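Local coordinates for arginase (Medicago truncatula, PDB 6VSS) that hydrolyses L-arginine to urea and L-ornithine, and agmatine to urea and putrescine, as a manganese-dependent homohexamer of the arginase family, at the interface of chains A and B and the interface of chains A and C. Coordinates in Å, arbitrary orientation; residue numbers count along the deposited sequence, not the author numbering. Chains: chain A/B/C, Arginase.

Three patches hold chain A against two neighbours in the arginase homohexamer. Contact 1 faces chain B across a two-fold interface, while contacts 2 and 3 belong to one interface with chain C that is not an exact two-fold. The C-alpha centres of contacts 2 and 3 lie about 18 Å apart; contact 1 is about 22 Å from contact 2 and about 37 Å from contact 3. C:Asp321, C:Ile323 and C:Leu326 of contact 2 closely follow the 315-317 turn used in contact 1, so one stretch can serve two neighbours. Contact 2 also brings in an ornithine-binding residue of chain C.

Contact 1: the interface of chains A and B. Residues chain A 86-87, 90; chain B 83, 315-316.
Helix 84-93 of chain A, part of the arginase fold, lies here against two 3-10 helices of chain B, 80-83 and 315-317, and the contact turns on A:Arg87 and A:Glu90 meeting B:Phe83 and B:Gln316. The two-fold symmetry of the interface repeats it with the chains exchanged. A:Glu90 and B:Gln316 reach for each other tip to tip. The amide nitrogen B:Gln316 NE2 donates to the carboxylate oxygen A:Glu90 OE1 at 2.9 Å, nearly straight at 164°, and it meets the syn lone pair. Carboxylate and amide are almost coplanar, 15° apart, which suits an in-plane N-H. A:Glu90 gets there with CG anti to its backbone N (chi1 -175°) and an extended chain. B:Phe83 lies alongside this hydrogen bond. Its ring turns an edge to the carboxylate, with A:Glu90 CD 3.8 Å from B:Phe83 CZ and in the plane of the ring. Over one face of the same ring sits A:Arg87 CD, 3.9 Å from the centroid, as a CH-pi contact. Towards the helix start, A:Pro86 CB touches B:Phe83 CE1 at 3.6 Å. The chain of A:Arg87 bends at chi2 and then slides past B:Gln316 in the opposite direction, so that B:Gln316 CG lies 3.8 Å from A:Arg87 CZ, over the centre of one guanidinium face. At the far end A:Arg87 NH1 reaches B:Pro315 CB at 3.9 Å.

Contact 2: the interface of chains A and C. Residues chain A 275, 282, 284, 286; chain C 96, 321, 323, 326.
The backbone of A:His284 is extended in a chain A loop, and it faces C:Ile323 and C:Leu326, both with helical torsions in the first turn of helix 323-339. Within this patch no nitrogen or oxygen of one chain lies within bonding reach of the other, so carbon packing and two waters make the contact. A:His284 CB rests on two branches at once, C:Leu326 CD1 at 3.6 Å and C:Ile323 CD1 at 3.8 Å. C:Ile323 sends CG1 anti to its backbone N (chi1 -167°), and C:Ile323 CD1 also touches A:Pro275 CB at 3.8 Å. The imidazole crosses C:Asp321 at about a right angle, ring and carboxylate planes 78° apart. A:His284 CE1 points at C:Asp321 OD2 from 3.5 Å, a carbon-to-oxygen approach. Water 2 lies in the plane of the ring at its edge, 2.7 Å from A:His284 ND1, and passes the link to the main-chain oxygen of C:Asp321. Water 1 joins three groups: A:Ser282 O, the backbone N of A:His284, and the hydroxyl C:Ser96 OG, 2.9 Å from the water oxygen. C:Ser96 is poorly ordered, which makes that last link less certain. It is also an L-ornithine-binding residue, so the chain A loop containing A:Ser282 and A:His284 probably borders the neighbouring active site, in keeping with the neighbouring subunit's role in stabilising the substrate, while the start of helix 323-339 packs against the other end of the patch.

Contact 3: the interface of chains A and C. Residues chain A 229, 241, 243; chain C 102-103, 299.
A:Arg243 lies across C:Glu103 obliquely, its guanidinium turned 82° from the carboxylate plane, and the two side chains meet through carbon, A:Arg243 CD to C:Glu103 CG at 3.9 Å. In this patch no polar pair comes within bonding reach across the interface, and A:Arg243 NH1 stays 4.6 Å from C:Glu103 OE2, so any attraction between the charges is likely to be weak. What fixes the arginine is its own chain. A:Arg243 grips A:Glu241 side-on, its NE in a salt bridge to A:Glu241 OE2 at 3.0 Å and its NH2 donating to OE1, while A:Arg229 grips the same carboxylate end-on, its NH2 in a second salt bridge to A:Glu241 OE2 at 2.9 Å and its NH1 donating to OE1. The two guanidiniums come from opposite faces of the carboxylate plane, giving each oxygen two donors. The A:Arg229 NH1 bond to OE1 is nearly straight, 169°. An alanine in place of A:Glu241 would probably leave both guanidinium charges without their mate and set A:Arg243 free to swing away from C:Glu103. A:Arg243 places CG between its backbone N and carbonyl carbon (chi1 65°), then runs extended to NE. At the base of this chain C:Gln299 OE1 meets A:Arg243 CB at 3.6 Å, its chain reaching out extended from helix 291-300. Beside the two arginines, the main-chain oxygen C:Glu102 O lies in the plane of the A:Arg229 guanidinium at its edge, 3.4 Å from A:Arg229 NH2, too far to count as a hydrogen bond.

Contact 1: the interface of chains A and B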
ATOM      1  N   PRO A  86     -16.671 -15.315   3.042  1.00 23.50           N
ATOM      2  CA  PRO A  86     -16.409 -15.111   4.470  1.00 23.79           C
ATOM      3  C   PRO A  86     -16.059 -13.661   4.822  1.00 23.66           C
ATOM      4  O   PRO A  86     -16.424 -13.241   5.853  1.00 23.55           O
ATOM      5  CB  PRO A  86     -15.231 -16.065   4.725  1.00 23.98           C
ATOM      6  CG  PRO A  86     -15.299 -17.098   3.628  1.00 23.95           C
ATOM      7  CD  PRO A  86     -15.751 -16.310   2.423  1.00 23.51           C
ATOM      8  N   ARG A  87     -15.341 -12.957   3.959  1.00 24.10           N
ATOM      9  CA  ARG A  87     -14.931 -11.552   4.180  1.00 25.36           C
ATOM     10  C   ARG A  87     -16.176 -10.637   4.203  1.00 24.38           C
ATOM     11  O   ARG A  87     -16.257  -9.759   5.036  1.00 24.03           O
ATOM     12  CB  ARG A  87     -13.897 -11.107   3.124  1.00 26.81           C
ATOM     13  CG  ARG A  87     -12.522 -11.766   3.177  1.00 30.52           C
ATOM     14  CD  ARG A  87     -11.460 -11.319   4.222  1.00 33.35           C
ATOM     15  NE  ARG A  87     -10.028 -11.441   3.835  1.00 35.14           N
ATOM     16  CZ  ARG A  87      -9.246 -10.412   3.398  1.00 35.81           C
ATOM     17  NH1 ARG A  87      -7.967 -10.612   3.095  1.00 33.95           N
ATOM     18  NH2 ARG A  87      -9.708  -9.162   3.391  1.00 35.18           N
ATOM     19  N   GLU A  90     -18.184 -11.181   7.506  1.00 28.79           N
ATOM     20  CA  GLU A  90     -17.510 -10.444   8.590  1.00 30.56           C
ATOM     21  C   GLU A  90     -17.847  -8.961   8.500  1.00 30.78           C
ATOM     22  O   GLU A  90     -18.123  -8.374   9.553  1.00 29.37           O
ATOM     23  CB  GLU A  90     -15.996 -10.560   8.534  1.00 32.00           C
ATOM     24  CG  GLU A  90     -15.387  -9.880   9.733  1.00 34.64           C
ATOM     25  CD  GLU A  90     -13.890  -9.960   9.717  1.00 39.05           C
ATOM     26  OE1 GLU A  90     -13.269  -9.514   8.693  1.00 41.20           O
ATOM     27  OE2 GLU A  90     -13.348 -10.515  10.694  1.00 44.41           O
TER
ATOM     28  N   PHE B  83      -9.153 -16.468   8.164  1.00 24.69           N
ATOM     29  CA  PHE B  83      -9.288 -16.481   6.689  1.00 24.86           C
ATOM     30  C   PHE B  83      -8.081 -17.160   6.007  1.00 24.21           C
ATOM     31  O   PHE B  83      -8.080 -17.256   4.772  1.00 23.08           O
ATOM     32  CB  PHE B  83      -9.426 -15.043   6.189  1.00 26.07           C
ATOM     33  CG  PHE B  83     -10.638 -14.335   6.729  1.00 27.17           C
ATOM     34  CD1 PHE B  83     -11.901 -14.811   6.455  1.00 28.95           C
ATOM     35  CD2 PHE B  83     -10.520 -13.251   7.569  1.00 28.53           C
ATOM     36  CE1 PHE B  83     -13.040 -14.211   6.972  1.00 29.51           C
ATOM     37  CE2 PHE B  83     -11.649 -12.626   8.080  1.00 30.57           C
ATOM     38  CZ  PHE B  83     -12.922 -13.104   7.767  1.00 30.56           C
ATOM     39  N   PRO B 315      -4.284 -12.937   6.769  1.00 22.20           N
ATOM     40  CA  PRO B 315      -4.384 -12.329   5.454  1.00 22.88           C
ATOM     41  C   PRO B 315      -4.759 -10.848   5.465  1.00 24.55           C
ATOM     42  O   PRO B 315      -4.248 -10.102   4.653  1.00 23.02           O
ATOM     43  CB  PRO B 315      -5.437 -13.142   4.701  1.00 22.88           C
ATOM     44  CG  PRO B 315      -5.867 -14.234   5.596  1.00 22.28           C
ATOM     45  CD  PRO B 315      -5.066 -14.177   6.862  1.00 21.74           C
ATOM     46  N   GLN B 316      -5.551 -10.425   6.453  1.00 27.02           N
ATOM     47  CA  GLN B 316      -5.995  -9.013   6.557  1.00 27.93           C
ATOM     48  C   GLN B 316      -4.848  -8.092   6.935  1.00 27.85           C
ATOM     49  O   GLN B 316      -5.041  -6.878   6.791  1.00 28.37           O
ATOM     50  CB  GLN B 316      -7.117  -8.922   7.573  1.00 30.67           C
ATOM     51  CG  GLN B 316      -8.391  -9.490   6.978  1.00 32.97           C
ATOM     52  CD  GLN B 316      -9.569  -9.452   7.922  1.00 35.87           C
ATOM     53  OE1 GLN B 316      -9.464  -9.774   9.088  1.00 34.12           O
ATOM     54  NE2 GLN B 316     -10.734  -9.118   7.393  1.00 37.82           N
TER

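Contact 2: the interface of chains A and C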
ATOM      1  N   PRO A 275     -14.210   2.169  -9.800  1.00 25.95           N
ATOM      2  CA  PRO A 275     -13.035   1.633  -9.102  1.00 26.56           C
ATOM      3  C   PRO A 275     -12.519   2.478  -7.928  1.00 26.12           C
ATOM      4  O   PRO A 275     -11.977   1.912  -7.028  1.00 26.64           O
ATOM      5  CB  PRO A 275     -11.957   1.578 -10.193  1.00 26.84           C
ATOM      6  CG  PRO A 275     -12.696   1.588 -11.478  1.00 25.97           C
ATOM      7  CD  PRO A 275     -14.029   2.239 -11.252  1.00 26.11           C
ATOM      8  N   SER A 282     -11.632  -7.697  -9.765  1.00 24.45           N
ATOM      9  CA  SER A 282     -10.694  -8.156 -10.792  1.00 25.13           C
ATOM     10  C   SER A 282     -10.687  -7.157 -11.936  1.00 25.48           C
ATOM     11  O   SER A 282      -9.612  -6.877 -12.464  1.00 25.20           O
ATOM     12  CB  SER A 282     -11.076  -9.529 -11.226  1.00 26.36           C
ATOM     13  OG  SER A 282     -11.061 -10.408 -10.130  1.00 27.30           O
ATOM     14  N   HIS A 284     -11.187  -3.616 -13.142  1.00 28.85           N
ATOM     15  CA  HIS A 284     -11.315  -2.151 -12.967  1.00 30.03           C
ATOM     16  C   HIS A 284     -11.817  -1.579 -14.288  1.00 29.57           C
ATOM     17  O   HIS A 284     -11.156  -1.772 -15.302  1.00 28.05           O
ATOM     18  CB  HIS A 284     -10.012  -1.546 -12.471  1.00 30.07           C
ATOM     19  CG  HIS A 284      -9.668  -1.918 -11.071  1.00 31.04           C
ATOM     20  ND1 HIS A 284      -8.375  -1.990 -10.637  1.00 32.99           N
ATOM     21  CD2 HIS A 284     -10.434  -2.136  -9.980  1.00 31.21           C
ATOM     22  CE1 HIS A 284      -8.351  -2.269  -9.339  1.00 32.74           C
ATOM     23  NE2 HIS A 284      -9.596  -2.372  -8.916  1.00 30.93           N
ATOM     24  N   PRO A 286     -12.925   2.292 -15.327  1.00 27.43           N
ATOM     25  CA  PRO A 286     -13.201   3.667 -14.885  1.00 26.61           C
ATOM     26  C   PRO A 286     -14.498   4.241 -15.456  1.00 25.48           C
ATOM     27  O   PRO A 286     -14.933   3.844 -16.477  1.00 25.81           O
ATOM     28  CB  PRO A 286     -11.976   4.468 -15.309  1.00 27.61           C
ATOM     29  CG  PRO A 286     -10.891   3.409 -15.465  1.00 27.86           C
ATOM     30  CD  PRO A 286     -11.614   2.164 -15.985  1.00 27.46           C
TER
ATOM     31  N   SER C  96      -7.589  -7.305 -18.605  1.00 61.66           N
ATOM     32  CA  SER C  96      -8.868  -7.193 -17.846  1.00 59.99           C
ATOM     33  C   SER C  96      -9.941  -6.444 -18.676  1.00 53.78           C
ATOM     34  O   SER C  96     -11.129  -6.510 -18.294  1.00 51.81           O
ATOM     35  CB  SER C  96      -8.629  -6.585 -16.436  1.00 61.05           C
ATOM     36  OG  SER C  96      -8.456  -5.163 -16.430  1.00 61.04           O
ATOM     37  N   ASP C 321      -2.210  -1.429  -7.693  1.00 32.26           N
ATOM     38  CA  ASP C 321      -2.989  -2.032  -8.808  1.00 32.65           C
ATOM     39  C   ASP C 321      -2.849  -1.230 -10.114  1.00 30.49           C
ATOM     40  O   ASP C 321      -3.352  -1.678 -11.083  1.00 31.46           O
ATOM     41  CB  ASP C 321      -4.461  -2.174  -8.423  1.00 34.92           C
ATOM     42  CG  ASP C 321      -5.096  -0.888  -7.921  1.00 38.60           C
ATOM     43  OD1 ASP C 321      -4.709   0.177  -8.370  1.00 38.78           O
ATOM     44  OD2 ASP C 321      -6.013  -0.967  -7.137  1.00 43.63           O
ATOM     45  N   ILE C 323      -4.239   1.671 -10.933  1.00 26.91           N
ATOM     46  CA  ILE C 323      -5.552   2.240 -11.358  1.00 26.08           C
ATOM     47  C   ILE C 323      -5.356   3.449 -12.290  1.00 24.33           C
ATOM     48  O   ILE C 323      -6.027   3.520 -13.279  1.00 23.36           O
ATOM     49  CB  ILE C 323      -6.469   2.539 -10.152  1.00 27.33           C
ATOM     50  CG1 ILE C 323      -7.910   2.822 -10.571  1.00 28.96           C
ATOM     51  CG2 ILE C 323      -5.929   3.618  -9.240  1.00 26.94           C
ATOM     52  CD1 ILE C 323      -8.464   1.858 -11.574  1.00 30.27           C
ATOM     53  N   LEU C 326      -4.743   2.642 -15.951  1.00 22.49           N
ATOM     54  CA  LEU C 326      -6.037   2.275 -16.583  1.00 23.80           C
ATOM     55  C   LEU C 326      -6.837   3.547 -16.884  1.00 22.61           C
ATOM     56  O   LEU C 326      -7.375   3.644 -17.998  1.00 21.20           O
ATOM     57  CB  LEU C 326      -6.807   1.356 -15.631  1.00 26.45           C
ATOM     58  CG  LEU C 326      -6.439  -0.122 -15.722  1.00 30.07           C
ATOM     59  CD1 LEU C 326      -7.278  -0.952 -14.766  1.00 32.97           C
ATOM     60  CD2 LEU C 326      -6.598  -0.626 -17.147  1.00 31.81           C
TER
HETATM   61  O   HOH W   1      -8.395  -4.865 -13.591  1.00 27.62           O
HETATM   62  O   HOH W   2      -6.104  -2.337 -12.069  1.00 46.59           O

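Contact 3: the interface of chains A and C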
ATOM      1  N   ARG A 229     -23.567  -6.547 -28.513  1.00 36.32           N
ATOM      2  CA  ARG A 229     -24.754  -5.715 -28.887  1.00 37.84           C
ATOM      3  C   ARG A 229     -25.692  -6.581 -29.744  1.00 35.94           C
ATOM      4  O   ARG A 229     -26.923  -6.405 -29.638  1.00 35.31           O
ATOM      5  CB  ARG A 229     -24.366  -4.395 -29.565  1.00 39.81           C
ATOM      6  CG  ARG A 229     -23.562  -3.432 -28.691  1.00 39.71           C
ATOM      7  CD  ARG A 229     -23.085  -2.199 -29.481  1.00 41.11           C
ATOM      8  NE  ARG A 229     -22.238  -1.286 -28.695  1.00 41.88           N
ATOM      9  CZ  ARG A 229     -22.686  -0.474 -27.739  1.00 41.63           C
ATOM     10  NH1 ARG A 229     -23.983  -0.423 -27.500  1.00 44.52           N
ATOM     11  NH2 ARG A 229     -21.877   0.313 -27.047  1.00 40.51           N
ATOM     12  N   GLU A 241     -26.352   1.808 -20.590  1.00 30.06           N
ATOM     13  CA  GLU A 241     -24.908   2.122 -20.574  1.00 31.05           C
ATOM     14  C   GLU A 241     -24.686   3.408 -19.764  1.00 30.60           C
ATOM     15  O   GLU A 241     -25.558   4.279 -19.780  1.00 30.17           O
ATOM     16  CB  GLU A 241     -24.346   2.222 -22.001  1.00 31.65           C
ATOM     17  CG  GLU A 241     -24.574   0.977 -22.841  1.00 33.42           C
ATOM     18  CD  GLU A 241     -24.280   1.171 -24.317  1.00 34.48           C
ATOM     19  OE1 GLU A 241     -25.250   1.105 -25.168  1.00 36.31           O
ATOM     20  OE2 GLU A 241     -23.105   1.430 -24.628  1.00 35.15           O
ATOM     21  N   ARG A 243     -23.014   5.937 -20.553  1.00 32.95           N
ATOM     22  CA  ARG A 243     -22.938   7.162 -21.412  1.00 36.21           C
ATOM     23  C   ARG A 243     -24.346   7.768 -21.576  1.00 36.39           C
ATOM     24  O   ARG A 243     -24.428   8.901 -22.031  1.00 36.04           O
ATOM     25  CB  ARG A 243     -22.278   6.861 -22.758  1.00 36.90           C
ATOM     26  CG  ARG A 243     -23.070   5.912 -23.647  1.00 39.06           C
ATOM     27  CD  ARG A 243     -22.277   5.432 -24.864  1.00 42.37           C
ATOM     28  NE  ARG A 243     -22.950   4.325 -25.516  1.00 45.27           N
ATOM     29  CZ  ARG A 243     -23.772   4.455 -26.559  1.00 49.72           C
ATOM     30  NH1 ARG A 243     -23.955   5.641 -27.116  1.00 54.62           N
ATOM     31  NH2 ARG A 243     -24.404   3.405 -27.048  1.00 48.88           N
TER
ATOM     32  N   GLU C 102     -16.153   2.931 -25.644  1.00 34.98           N
ATOM     33  CA  GLU C 102     -17.482   3.076 -25.016  1.00 37.57           C
ATOM     34  C   GLU C 102     -18.513   3.205 -26.126  1.00 38.59           C
ATOM     35  O   GLU C 102     -19.594   2.562 -25.995  1.00 38.07           O
ATOM     36  CB  GLU C 102     -17.512   4.262 -24.056  1.00 38.61           C
ATOM     37  CG  GLU C 102     -16.940   3.950 -22.681  1.00 38.17           C
ATOM     38  CD  GLU C 102     -17.620   4.668 -21.518  1.00 37.56           C
ATOM     39  OE1 GLU C 102     -18.480   5.503 -21.775  1.00 38.96           O
ATOM     40  OE2 GLU C 102     -17.288   4.380 -20.359  1.00 34.73           O
ATOM     41  N   GLU C 103     -18.175   3.944 -27.190  1.00 38.93           N
ATOM     42  CA  GLU C 103     -19.130   4.175 -28.303  1.00 42.70           C
ATOM     43  C   GLU C 103     -18.946   3.203 -29.477  1.00 41.72           C
ATOM     44  O   GLU C 103     -19.494   3.509 -30.531  1.00 45.55           O
ATOM     45  CB  GLU C 103     -19.087   5.627 -28.740  1.00 44.84           C
ATOM     46  CG  GLU C 103     -19.973   6.467 -27.845  1.00 47.14           C
ATOM     47  CD  GLU C 103     -19.852   7.915 -28.215  1.00 48.82           C
ATOM     48  OE1 GLU C 103     -19.087   8.188 -29.130  1.00 52.09           O
ATOM     49  OE2 GLU C 103     -20.527   8.741 -27.594  1.00 57.48           O
ATOM     50  N   GLN C 299     -17.413  13.124 -25.759  1.00 36.87           N
ATOM     51  CA  GLN C 299     -18.420  12.400 -26.555  1.00 38.08           C
ATOM     52  C   GLN C 299     -19.278  13.432 -27.283  1.00 39.28           C
ATOM     53  O   GLN C 299     -19.606  13.211 -28.440  1.00 41.00           O
ATOM     54  CB  GLN C 299     -19.189  11.399 -25.669  1.00 38.67           C
ATOM     55  CG  GLN C 299     -18.308  10.204 -25.281  1.00 40.07           C
ATOM     56  CD  GLN C 299     -18.912   9.199 -24.316  1.00 42.85           C
ATOM     57  OE1 GLN C 299     -19.961   9.442 -23.712  1.00 43.77           O
ATOM     58  NE2 GLN C 299     -18.257   8.051 -24.162  1.00 45.75           N
TER